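Local coordinates for protein HhaI Restriction Endonuclease (PDB 6UKF) that binds double-stranded DNA and, as a restriction endonuclease, cuts it at the sequence GCGC, at residues K4-F9 with A47-S52; K127-S132 with E142-Y147; D34-F37 with F43-E46. One frame throughout, in Å; residues are numbered along the deposited sequence.

Contact 1 (K4-F9 with A47-S52); sequences KEFEVF and AKMPHS. With EDO (1,2-ethanediol), chain E; nucleotides of chain B.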
loop_
_atom_site.group_PDB
_atom_site.type_symbol
_atom_site.label_atom_id
_atom_site.label_comp_id
_atom_site.label_asym_id
_atom_site.label_seq_id
_atom_site.Cartn_x
_atom_site.Cartn_y
_atom_site.Cartn_z
ATOM N N LYS A 4 10.157 2.590 4.767
ATOM C CA LYS A 4 11.148 2.777 3.711
ATOM C C LYS A 4 12.506 2.242 4.146
ATOM O O LYS A 4 13.184 1.540 3.387
ATOM C CB LYS A 4 11.241 4.252 3.324
ATOM C CG LYS A 4 9.959 4.812 2.732
ATOM C CD LYS A 4 10.125 6.256 2.308
ATOM C CE LYS A 4 8.810 6.826 1.809
ATOM N N GLU A 5 12.915 2.560 5.376
ATOM C CA GLU A 5 14.156 2.015 5.915
ATOM C C GLU A 5 14.081 0.498 6.018
ATOM O O GLU A 5 15.078 -0.199 5.789
ATOM C CB GLU A 5 14.419 2.634 7.288
ATOM C CG GLU A 5 14.623 4.140 7.241
ATOM C CD GLU A 5 14.262 4.843 8.540
ATOM O OE1 GLU A 5 13.888 4.210 9.468
ATOM O OE2 GLU A 5 14.367 6.165 8.575
ATOM N N PHE A 6 12.904 -0.031 6.356
ATOM C CA PHE A 6 12.740 -1.476 6.465
ATOM C C PHE A 6 12.954 -2.161 5.122
ATOM O O PHE A 6 13.590 -3.219 5.049
ATOM C CB PHE A 6 11.345 -1.797 6.998
ATOM C CG PHE A 6 11.114 -3.257 7.231
ATOM C CD1 PHE A 6 11.589 -3.865 8.379
ATOM C CD2 PHE A 6 10.430 -4.027 6.305
ATOM C CE1 PHE A 6 11.384 -5.211 8.601
ATOM C CE2 PHE A 6 10.222 -5.376 6.523
ATOM C CZ PHE A 6 10.700 -5.969 7.672
ATOM N N GLU A 7 12.422 -1.582 4.046
ATOM C CA GLU A 7 12.591 -2.195 2.732
ATOM C C GLU A 7 14.055 -2.192 2.305
ATOM O O GLU A 7 14.538 -3.170 1.724
ATOM C CB GLU A 7 11.691 -1.498 1.712
ATOM C CG GLU A 7 10.209 -1.746 1.988
ATOM C CD GLU A 7 9.284 -1.187 0.923
ATOM O OE1 GLU A 7 9.736 -0.482 0.082
ATOM O OE2 GLU A 7 7.991 -1.507 0.992
ATOM N N VAL A 8 14.783 -1.114 2.604
ATOM C CA VAL A 8 16.217 -1.086 2.317
ATOM C C VAL A 8 16.943 -2.138 3.151
ATOM O O VAL A 8 17.845 -2.831 2.664
ATOM C CB VAL A 8 16.773 0.330 2.565
ATOM C CG1 VAL A 8 18.288 0.344 2.441
ATOM C CG2 VAL A 8 16.146 1.329 1.597
ATOM N N PHE A 9 16.569 -2.254 4.427
ATOM C CA PHE A 9 17.107 -3.281 5.318
ATOM C C PHE A 9 16.934 -4.672 4.718
ATOM O O PHE A 9 17.867 -5.486 4.724
ATOM C CB PHE A 9 16.359 -3.125 6.651
ATOM C CG PHE A 9 16.788 -4.057 7.751
ATOM C CD1 PHE A 9 18.111 -4.160 8.148
ATOM C CD2 PHE A 9 15.830 -4.777 8.445
ATOM C CE1 PHE A 9 18.469 -5.006 9.190
ATOM C CE2 PHE A 9 16.181 -5.613 9.482
ATOM C CZ PHE A 9 17.499 -5.729 9.855
ATOM N N ALA A 47 8.269 -7.056 0.658
ATOM C CA ALA A 47 8.712 -6.801 2.020
ATOM C C ALA A 47 7.521 -6.274 2.812
ATOM O O ALA A 47 6.793 -5.393 2.343
ATOM C CB ALA A 47 9.861 -5.796 2.038
ATOM N N LYS A 48 7.309 -6.833 3.999
ATOM C CA LYS A 48 6.223 -6.403 4.867
ATOM C C LYS A 48 6.748 -6.262 6.283
ATOM O O LYS A 48 7.410 -7.169 6.795
ATOM C CB LYS A 48 5.072 -7.416 4.864
ATOM C CG LYS A 48 4.250 -7.416 3.592
ATOM C CD LYS A 48 3.391 -6.166 3.498
ATOM C CE LYS A 48 2.937 -5.908 2.081
ATOM N NZ LYS A 48 2.274 -4.579 1.945
ATOM N N MET A 49 6.441 -5.134 6.914
ATOM C CA MET A 49 6.709 -4.996 8.330
ATOM C C MET A 49 5.740 -5.875 9.116
ATOM O O MET A 49 4.730 -6.339 8.580
ATOM C CB MET A 49 6.572 -3.538 8.754
ATOM C CG MET A 49 7.553 -2.619 8.050
ATOM S SD MET A 49 7.735 -1.010 8.840
ATOM C CE MET A 49 8.729 -1.452 10.263
ATOM N N PRO A 50 6.038 -6.133 10.389
ATOM C CA PRO A 50 5.154 -7.004 11.178
ATOM C C PRO A 50 3.699 -6.568 11.200
ATOM O O PRO A 50 2.816 -7.429 11.264
ATOM C CB PRO A 50 5.795 -6.976 12.571
ATOM C CG PRO A 50 7.245 -6.759 12.293
ATOM C CD PRO A 50 7.301 -5.845 11.094
ATOM N N HIS A 51 3.418 -5.268 11.160
ATOM C CA HIS A 51 2.053 -4.750 11.098
ATOM C C HIS A 51 1.936 -3.931 9.823
ATOM O O HIS A 51 2.466 -2.818 9.742
ATOM C CB HIS A 51 1.735 -3.906 12.326
ATOM C CG HIS A 51 1.917 -4.642 13.614
ATOM N ND1 HIS A 51 0.967 -5.504 14.119
ATOM C CD2 HIS A 51 2.948 -4.665 14.490
ATOM C CE1 HIS A 51 1.400 -6.015 15.256
ATOM N NE2 HIS A 51 2.600 -5.523 15.504
ATOM N N SER A 52 1.247 -4.485 8.829
ATOM C CA SER A 52 1.176 -3.908 7.500
ATOM C C SER A 52 -0.234 -4.069 6.952
ATOM O O SER A 52 -1.074 -4.767 7.525
ATOM C CB SER A 52 2.143 -4.615 6.540
ATOM O OG SER A 52 3.481 -4.519 6.983
HETATM C C1 EDO E . 4.842 -0.789 12.798
HETATM O O1 EDO E . 3.594 -1.022 13.460
HETATM C C2 EDO E . 4.987 -1.737 11.612
HETATM O O2 EDO E . 5.202 -3.075 12.079
ATOM P P DA B 10 4.357 -2.085 4.669
ATOM O OP1 DA B 10 5.591 -2.712 5.187
ATOM O OP2 DA B 10 3.483 -2.827 3.735
ATOM O "O5'" DA B 10 3.399 -1.647 5.875
ATOM C "C5'" DA B 10 3.947 -1.211 7.105
ATOM C "C4'" DA B 10 3.837 0.289 7.226
ATOM O "O4'" DA B 10 2.443 0.696 7.123
ATOM C "C3'" DA B 10 4.336 0.867 8.546
ATOM O "O3'" DA B 10 4.983 2.099 8.278
ATOM C "C2'" DA B 10 3.063 1.006 9.374
ATOM C "C1'" DA B 10 2.031 1.354 8.314
ATOM N N9 DA B 10 0.674 0.919 8.606
ATOM C C8 DA B 10 0.274 -0.315 9.036
ATOM N N7 DA B 10 -1.022 -0.427 9.190
ATOM C C5 DA B 10 -1.509 0.814 8.819
ATOM C C6 DA B 10 -2.811 1.342 8.762
ATOM N N6 DA B 10 -3.898 0.643 9.094
ATOM N N1 DA B 10 -2.952 2.621 8.352
ATOM C C2 DA B 10 -1.857 3.317 8.021
ATOM N N3 DA B 10 -0.584 2.927 8.033
ATOM C C4 DA B 10 -0.478 1.653 8.449
ATOM P P DC B 9 3.338 -2.266 -0.662
ATOM O OP1 DC B 9 4.637 -2.950 -0.817
ATOM O OP2 DC B 9 2.092 -3.045 -0.504
ATOM O "O5'" DC B 9 3.425 -1.274 0.580
ATOM C "C5'" DC B 9 4.624 -0.578 0.820
ATOM C "C4'" DC B 9 4.437 0.477 1.871
ATOM O "O4'" DC B 9 3.484 1.483 1.424
ATOM C "C3'" DC B 9 3.851 -0.003 3.190
ATOM O "O3'" DC B 9 4.789 -0.697 3.974
ATOM C "C2'" DC B 9 3.410 1.334 3.798
ATOM C "C1'" DC B 9 2.865 2.069 2.558
ATOM N N1 DC B 9 1.388 1.952 2.445
ATOM C C2 DC B 9 0.593 2.905 3.071
ATOM O O2 DC B 9 1.143 3.838 3.670
ATOM N N3 DC B 9 -0.753 2.793 2.997
ATOM C C4 DC B 9 -1.304 1.770 2.343
ATOM N N4 DC B 9 -2.640 1.705 2.299
ATOM C C5 DC B 9 -0.505 0.770 1.707
ATOM C C6 DC B 9 0.825 0.895 1.789
#
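Phe6 reaches out from helix 3-18 and lies against Met49 in the turn that follows strand 43-47. Its CG is anti to the backbone N (chi1 -176°), which carries the ring across to the 47-52 segment. The CG of Met49 sits over one face of the ring, offset toward the rim, 3.6 Å from CD2 of Phe6. This is a CH-pi contact, and the two side chains run alongside in opposite senses. The sulfur SD of Met49 takes an oblique Met-aromatic position, 5.0 Å from the centroid of the Phe6 ring. The ring also meets the backbone, where CE2 of Phe6 lies 3.3 Å from O of Lys48. That carbonyl accepts a hydrogen bond from OG1 of Thr131. The next residue, Glu7, has an extended side chain that passes Ala47, with CG of Glu7 4.1 Å from CB of Ala47. Cys10 and Ile130 also pack on this alanine.

The same segment also meets the DNA backbone. NZ of Lys48 donates to OP2 of DA10 of chain B (2.8 Å) and to OP2 of DC9 of chain B (2.9 Å). NZ also binds O of Gln53, so three bonds grip it. The backbone N of Met49 gives a nearly straight bond (167°) to OP1 of DA10 of chain B, 3.1 Å away. Across the segments the contact is mostly apolar, without a hydrogen bond. The chemistry implies a division of labour: the helix packs on Met49 and Ala47, while the Met49 amide and the Lys48 ammonium hold two successive phosphates.

Contact 2 (K127-S132 with E142-Y147); sequences KFFITS and EHFEHY. With PO4 (phosphate ion), chain Q.
Phe129 and Phe144 mark the closest approach of the two backbones, with their CA atoms 8.3 Å apart. The 127-132 segment is an extended strand. The 142-147 segment is a loop in which residues 144-146 have helical backbone angles without the regular bonds. No direct hydrogen bond joins the two. The gap is crossed by one pair of rings. Phe144 presents its edge to a face of Phe129 in a T-shaped stack, with planes at 79° and centroids 5.2 Å apart. CE1 of Phe144 does the touching, near the rim of the Phe129 ring and 3.7 Å from its CE2. The CG of Phe144 is turned anti to the backbone N (chi1 -166°), which brings the ring over to the strand. Near the start of both segments, a water donates to O of Lys127 and to OE2 of Glu142, at 2.8 Å each. ND1 of His146 binds O4 of a phosphate ion, probably from the crystallisation liquor.

Strand 126-132 runs between strands 43-47 and 136-140 in the mixed sheet. Phe129 also meets Tyr121 of helix 110-123 edge-to-face. The loop is held by Lys118 of that helix, which pairs with Glu145, and by Asp248 of helix 242-255, which binds Tyr147.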
loop_
_atom_site.group_PDB
_atom_site.type_symbol
_atom_site.label_atom_id
_atom_site.label_comp_id
_atom_site.label_asym_id
_atom_site.label_seq_id
_atom_site.Cartn_x
_atom_site.Cartn_y
_atom_site.Cartn_z
ATOM N N LYS A 127 6.290 -14.039 -5.658
ATOM C CA LYS A 127 6.393 -15.434 -5.261
ATOM C C LYS A 127 6.805 -15.612 -3.809
ATOM O O LYS A 127 6.554 -16.679 -3.237
ATOM C CB LYS A 127 7.416 -16.166 -6.142
ATOM C CG LYS A 127 6.965 -16.471 -7.567
ATOM C CD LYS A 127 8.010 -17.325 -8.273
ATOM C CE LYS A 127 7.833 -17.343 -9.785
ATOM N NZ LYS A 127 6.726 -18.240 -10.224
ATOM N N PHE A 128 7.436 -14.604 -3.209
ATOM C CA PHE A 128 7.919 -14.694 -1.843
ATOM C C PHE A 128 7.674 -13.376 -1.131
ATOM O O PHE A 128 7.591 -12.316 -1.756
ATOM C CB PHE A 128 9.421 -15.010 -1.792
ATOM C CG PHE A 128 9.749 -16.416 -2.189
ATOM C CD1 PHE A 128 9.883 -16.759 -3.524
ATOM C CD2 PHE A 128 9.907 -17.401 -1.230
ATOM C CE1 PHE A 128 10.171 -18.059 -3.893
ATOM C CE2 PHE A 128 10.195 -18.702 -1.595
ATOM C CZ PHE A 128 10.326 -19.031 -2.927
ATOM N N PHE A 129 7.544 -13.470 0.186
ATOM C CA PHE A 129 7.525 -12.328 1.082
ATOM C C PHE A 129 8.758 -12.392 1.973
ATOM O O PHE A 129 9.275 -13.474 2.270
ATOM C CB PHE A 129 6.275 -12.353 1.972
ATOM C CG PHE A 129 5.043 -11.768 1.327
ATOM C CD1 PHE A 129 4.494 -12.336 0.189
ATOM C CD2 PHE A 129 4.423 -10.657 1.877
ATOM C CE1 PHE A 129 3.361 -11.795 -0.395
ATOM C CE2 PHE A 129 3.289 -10.118 1.298
ATOM C CZ PHE A 129 2.759 -10.688 0.162
ATOM N N ILE A 130 9.226 -11.222 2.395
ATOM C CA ILE A 130 10.273 -11.114 3.401
ATOM C C ILE A 130 9.777 -10.191 4.505
ATOM O O ILE A 130 9.180 -9.142 4.232
ATOM C CB ILE A 130 11.617 -10.636 2.814
ATOM C CG1 ILE A 130 12.696 -10.606 3.903
ATOM C CG2 ILE A 130 11.474 -9.278 2.138
ATOM C CD1 ILE A 130 14.102 -10.467 3.364
ATOM N N THR A 131 9.990 -10.602 5.748
ATOM C CA THR A 131 9.648 -9.797 6.907
ATOM C C THR A 131 10.722 -10.046 7.958
ATOM O O THR A 131 11.738 -10.695 7.692
ATOM C CB THR A 131 8.215 -10.100 7.371
ATOM O OG1 THR A 131 7.846 -9.193 8.417
ATOM C CG2 THR A 131 8.083 -11.529 7.880
ATOM N N SER A 132 10.510 -9.516 9.157
ATOM C CA SER A 132 11.478 -9.701 10.225
ATOM C C SER A 132 10.782 -9.568 11.568
ATOM O O SER A 132 9.949 -8.679 11.759
ATOM C CB SER A 132 12.614 -8.676 10.131
ATOM O OG SER A 132 13.393 -8.673 11.317
ATOM N N GLU A 142 2.487 -19.295 -1.208
ATOM C CA GLU A 142 1.564 -20.392 -0.940
ATOM C C GLU A 142 1.464 -20.748 0.540
ATOM O O GLU A 142 0.523 -21.454 0.919
ATOM C CB GLU A 142 1.947 -21.634 -1.751
ATOM C CG GLU A 142 3.356 -22.135 -1.509
ATOM C CD GLU A 142 4.351 -21.636 -2.542
ATOM O OE1 GLU A 142 5.359 -22.336 -2.769
ATOM O OE2 GLU A 142 4.152 -20.542 -3.120
ATOM N N HIS A 143 2.389 -20.282 1.384
ATOM C CA HIS A 143 2.367 -20.589 2.810
ATOM C C HIS A 143 2.057 -19.371 3.674
ATOM O O HIS A 143 2.333 -19.383 4.878
ATOM C CB HIS A 143 3.677 -21.239 3.240
ATOM C CG HIS A 143 3.839 -22.632 2.726
ATOM N ND1 HIS A 143 4.919 -23.420 3.047
ATOM C CD2 HIS A 143 3.052 -23.383 1.921
ATOM C CE1 HIS A 143 4.802 -24.592 2.453
ATOM N NE2 HIS A 143 3.676 -24.597 1.764
ATOM N N PHE A 144 1.440 -18.347 3.083
ATOM C CA PHE A 144 1.208 -17.076 3.764
ATOM C C PHE A 144 0.564 -17.248 5.134
ATOM O O PHE A 144 0.944 -16.566 6.093
ATOM C CB PHE A 144 0.319 -16.208 2.869
ATOM C CG PHE A 144 0.267 -14.769 3.271
ATOM C CD1 PHE A 144 1.181 -13.869 2.759
ATOM C CD2 PHE A 144 -0.700 -14.312 4.146
ATOM C CE1 PHE A 144 1.139 -12.539 3.118
ATOM C CE2 PHE A 144 -0.744 -12.984 4.510
ATOM C CZ PHE A 144 0.177 -12.098 3.995
ATOM N N GLU A 145 -0.428 -18.135 5.244
ATOM C CA GLU A 145 -1.208 -18.220 6.474
ATOM C C GLU A 145 -0.388 -18.711 7.660
ATOM O O GLU A 145 -0.810 -18.530 8.806
ATOM C CB GLU A 145 -2.439 -19.111 6.273
ATOM C CG GLU A 145 -2.172 -20.618 6.217
ATOM C CD GLU A 145 -1.638 -21.093 4.874
ATOM O OE1 GLU A 145 -1.374 -20.292 4.036
ATOM O OE2 GLU A 145 -1.488 -22.404 4.693
ATOM N N HIS A 146 0.760 -19.340 7.414
ATOM C CA HIS A 146 1.609 -19.803 8.502
ATOM C C HIS A 146 2.409 -18.679 9.141
ATOM O O HIS A 146 3.043 -18.904 10.178
ATOM C CB HIS A 146 2.554 -20.891 7.993
ATOM C CG HIS A 146 1.843 -22.114 7.504
ATOM N ND1 HIS A 146 1.132 -22.943 8.344
ATOM C CD2 HIS A 146 1.725 -22.640 6.264
ATOM C CE1 HIS A 146 0.610 -23.932 7.641
ATOM N NE2 HIS A 146 0.955 -23.773 6.376
ATOM N N TYR A 147 2.382 -17.487 8.561
ATOM C CA TYR A 147 3.208 -16.375 9.007
ATOM C C TYR A 147 2.414 -15.175 9.485
ATOM O O TYR A 147 2.845 -14.503 10.422
ATOM C CB TYR A 147 4.136 -15.944 7.866
ATOM C CG TYR A 147 5.116 -17.028 7.509
ATOM C CD1 TYR A 147 4.793 -17.998 6.571
ATOM C CD2 TYR A 147 6.349 -17.109 8.138
ATOM C CE1 TYR A 147 5.682 -19.005 6.253
ATOM C CE2 TYR A 147 7.244 -18.110 7.825
ATOM C CZ TYR A 147 6.905 -19.057 6.887
ATOM O OH TYR A 147 7.802 -20.051 6.575
HETATM P P PO4 Q . -0.348 -22.256 11.477
HETATM O O1 PO4 Q . -0.202 -21.256 12.598
HETATM O O2 PO4 Q . -1.086 -23.469 11.983
HETATM O O3 PO4 Q . -1.117 -21.636 10.338
HETATM O O4 PO4 Q . 1.018 -22.671 10.987
HETATM O O HOH W 1 6.171 -19.172 -4.529
#

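Contact 3 (D34-F37 with F43-E46); sequences DILF and FYIE. With EDO (1,2-ethanediol), chain O; nucleotides of chain B.
The beta hairpin of strands 35-37 and 43-47 carries two carboxylates, Asp34 and Glu46, to the DNA backbone. Its short strand segments run antiparallel, at 142° between their directions. Ile35 and Ile45 form a hydrogen-bonded pair, in which N of Ile45 donates to O of Ile35 at 2.8 Å. A second backbone bond runs from N of Phe37 to O of Phe43 at 2.9 Å. Between them, Leu36 and Tyr44 are a non-hydrogen-bonded pair.

The side chains alternate between the two faces of the sheet. On one face, CD1 of Leu36 makes a CH-pi contact over the centre of the Tyr44 ring, 3.9 Å from its centroid and almost on the normal. On the other face, CB of Phe37 lies over the centre of the Phe43 ring. Phe43 has CG between its backbone N and carbonyl carbon (chi1 55°), and this places the ring beneath Phe37. The two aromatic rings meet obliquely, with CD2 of Phe37 3.5 Å from CE1 of Phe43. Beside them, Ile35 and Ile45 pack toward Val11 and Leu14 of helix 3-18.

At the other end of the hairpin, OD1 of Asp34 and OE2 of Glu46 lie 3.7 Å apart, two like charges. OD1 of Asp34 is 3.2 Å from OP1 of DC9 of chain B. OE1 of Glu46, in one of two modelled conformers, is 3.0 Å from the same OP1. The carboxylates are turned 68° against each other.

The calcium ion of this crystal is at Ser151 and Thr153, away from these acids. Even so, Asp34 before one strand and a Glu-Ala-Lys run at the end of the next, with Lys48 just beyond it, are consistent with a PD-(D/E)XK nuclease active site.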
loop_
_atom_site.group_PDB
_atom_site.type_symbol
_atom_site.label_atom_id
_atom_site.label_comp_id
_atom_site.label_asym_id
_atom_site.label_seq_id
_atom_site.Cartn_x
_atom_site.Cartn_y
_atom_site.Cartn_z
ATOM N N ASP A 34 8.199 -4.378 -4.994
ATOM C CA ASP A 34 9.232 -3.353 -4.911
ATOM C C ASP A 34 10.624 -3.952 -5.032
ATOM O O ASP A 34 11.575 -3.223 -5.368
ATOM C CB ASP A 34 9.119 -2.537 -3.591
ATOM C CG ASP A 34 7.862 -1.708 -3.504
ATOM O OD1 ASP A 34 7.073 -2.215 -2.750
ATOM O OD2 ASP A 34 7.826 -0.625 -4.227
ATOM N N ILE A 35 10.762 -5.263 -4.802
ATOM C CA ILE A 35 12.037 -5.979 -4.895
ATOM C C ILE A 35 11.922 -7.063 -5.966
ATOM O O ILE A 35 11.026 -7.913 -5.889
ATOM C CB ILE A 35 12.448 -6.585 -3.538
ATOM C CG1 ILE A 35 12.280 -5.568 -2.400
ATOM C CG2 ILE A 35 13.864 -7.137 -3.588
ATOM C CD1 ILE A 35 13.041 -5.922 -1.144
ATOM N N LEU A 36 12.824 -7.025 -6.959
ATOM C CA LEU A 36 12.865 -7.972 -8.067
ATOM C C LEU A 36 14.121 -8.824 -7.962
ATOM O O LEU A 36 15.234 -8.295 -7.886
ATOM C CB LEU A 36 12.871 -7.222 -9.399
ATOM C CG LEU A 36 13.025 -8.103 -10.638
ATOM C CD1 LEU A 36 11.850 -9.055 -10.785
ATOM C CD2 LEU A 36 13.175 -7.227 -11.864
ATOM N N PHE A 37 13.937 -10.140 -7.965
ATOM C CA PHE A 37 15.049 -11.060 -8.156
ATOM C C PHE A 37 15.319 -11.168 -9.653
ATOM O O PHE A 37 14.431 -11.554 -10.420
ATOM C CB PHE A 37 14.725 -12.431 -7.577
ATOM C CG PHE A 37 15.715 -13.477 -7.967
ATOM C CD1 PHE A 37 17.029 -13.390 -7.540
ATOM C CD2 PHE A 37 15.347 -14.528 -8.786
ATOM C CE1 PHE A 37 17.953 -14.346 -7.908
ATOM C CE2 PHE A 37 16.266 -15.485 -9.159
ATOM C CZ PHE A 37 17.572 -15.394 -8.720
ATOM N N PHE A 43 11.322 -13.191 -10.164
ATOM C CA PHE A 43 10.073 -13.011 -9.443
ATOM C C PHE A 43 10.235 -11.820 -8.517
ATOM O O PHE A 43 11.352 -11.399 -8.204
ATOM C CB PHE A 43 9.680 -14.255 -8.636
ATOM C CG PHE A 43 10.741 -14.723 -7.680
ATOM C CD1 PHE A 43 11.640 -15.703 -8.060
ATOM C CD2 PHE A 43 10.843 -14.186 -6.406
ATOM C CE1 PHE A 43 12.623 -16.138 -7.195
ATOM C CE2 PHE A 43 11.826 -14.619 -5.535
ATOM C CZ PHE A 43 12.716 -15.600 -5.930
ATOM N N TYR A 44 9.102 -11.282 -8.087
ATOM C CA TYR A 44 9.098 -10.194 -7.128
ATOM C C TYR A 44 8.984 -10.739 -5.710
ATOM O O TYR A 44 8.419 -11.812 -5.470
ATOM C CB TYR A 44 7.961 -9.212 -7.414
ATOM C CG TYR A 44 8.169 -8.406 -8.678
ATOM C CD1 TYR A 44 8.873 -7.209 -8.657
ATOM C CD2 TYR A 44 7.667 -8.848 -9.894
ATOM C CE1 TYR A 44 9.065 -6.473 -9.812
ATOM C CE2 TYR A 44 7.854 -8.120 -11.051
ATOM C CZ TYR A 44 8.554 -6.934 -11.006
ATOM O OH TYR A 44 8.742 -6.205 -12.157
ATOM N N ILE A 45 9.556 -9.986 -4.776
ATOM C CA ILE A 45 9.529 -10.287 -3.351
ATOM C C ILE A 45 8.883 -9.096 -2.663
ATOM O O ILE A 45 9.285 -7.950 -2.890
ATOM C CB ILE A 45 10.951 -10.514 -2.803
ATOM C CG1 ILE A 45 11.628 -11.680 -3.530
ATOM C CG2 ILE A 45 10.918 -10.772 -1.294
ATOM C CD1 ILE A 45 13.133 -11.700 -3.372
ATOM N N GLU A 46 7.879 -9.360 -1.841
ATOM C CA GLU A 46 7.178 -8.317 -1.105
ATOM C C GLU A 46 7.759 -8.231 0.299
ATOM O O GLU A 46 7.741 -9.215 1.044
ATOM C CB GLU A 46 5.680 -8.605 -1.034
ATOM C CG GLU A 46 4.845 -7.728 -1.951
ATOM C CD GLU A 46 5.036 -6.250 -1.665
ATOM O OE1 GLU A 46 5.015 -5.868 -0.477
ATOM O OE2 GLU A 46 5.229 -5.472 -2.624
HETATM C C1 EDO O . 2.716 -5.411 -4.310
HETATM O O1 EDO O . 3.427 -4.176 -4.438
HETATM C C2 EDO O . 2.181 -5.861 -5.661
HETATM O O2 EDO O . 1.333 -4.841 -6.197
ATOM P P DC B 9 3.338 -2.266 -0.662
ATOM O OP1 DC B 9 4.637 -2.950 -0.817
ATOM O OP2 DC B 9 2.092 -3.045 -0.504
ATOM O "O5'" DC B 9 3.425 -1.274 0.580
ATOM C "C5'" DC B 9 4.624 -0.578 0.820
ATOM C "C4'" DC B 9 4.437 0.477 1.871
ATOM O "O4'" DC B 9 3.484 1.483 1.424
ATOM C "C3'" DC B 9 3.851 -0.003 3.190
ATOM O "O3'" DC B 9 4.789 -0.697 3.974
ATOM C "C2'" DC B 9 3.410 1.334 3.798
ATOM C "C1'" DC B 9 2.865 2.069 2.558
ATOM N N1 DC B 9 1.388 1.952 2.445
ATOM C C2 DC B 9 0.593 2.905 3.071
ATOM O O2 DC B 9 1.143 3.838 3.670
ATOM N N3 DC B 9 -0.753 2.793 2.997
ATOM C C4 DC B 9 -1.304 1.770 2.343
ATOM N N4 DC B 9 -2.640 1.705 2.299
ATOM C C5 DC B 9 -0.505 0.770 1.707
ATOM C C6 DC B 9 0.825 0.895 1.789
#

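The three contacts lie about 13 Å apart, centre to centre. Along the chain, contact 3 is nested inside the loop closed by contact 1, and contact 2 follows both. Contacts 2 and 3 share the mixed sheet, where strands 43-47 and 126-132 are parallel neighbours: Glu46 bonds to Phe128 and Ile130 through the backbone. Contact 1 continues strand 43-47 into the turn before strand 51-62. Helix 3-18 supplies one side of contact 1 and packs on contact 3 through Val11 and Leu14. Contacts 1 and 3 place Asp34, Glu46 and Lys48 beside the DNA phosphates, consistent with a PD-(D/E)XK site. Contact 2 comes no nearer to the DNA than about 7 Å, nearest atom to nearest atom.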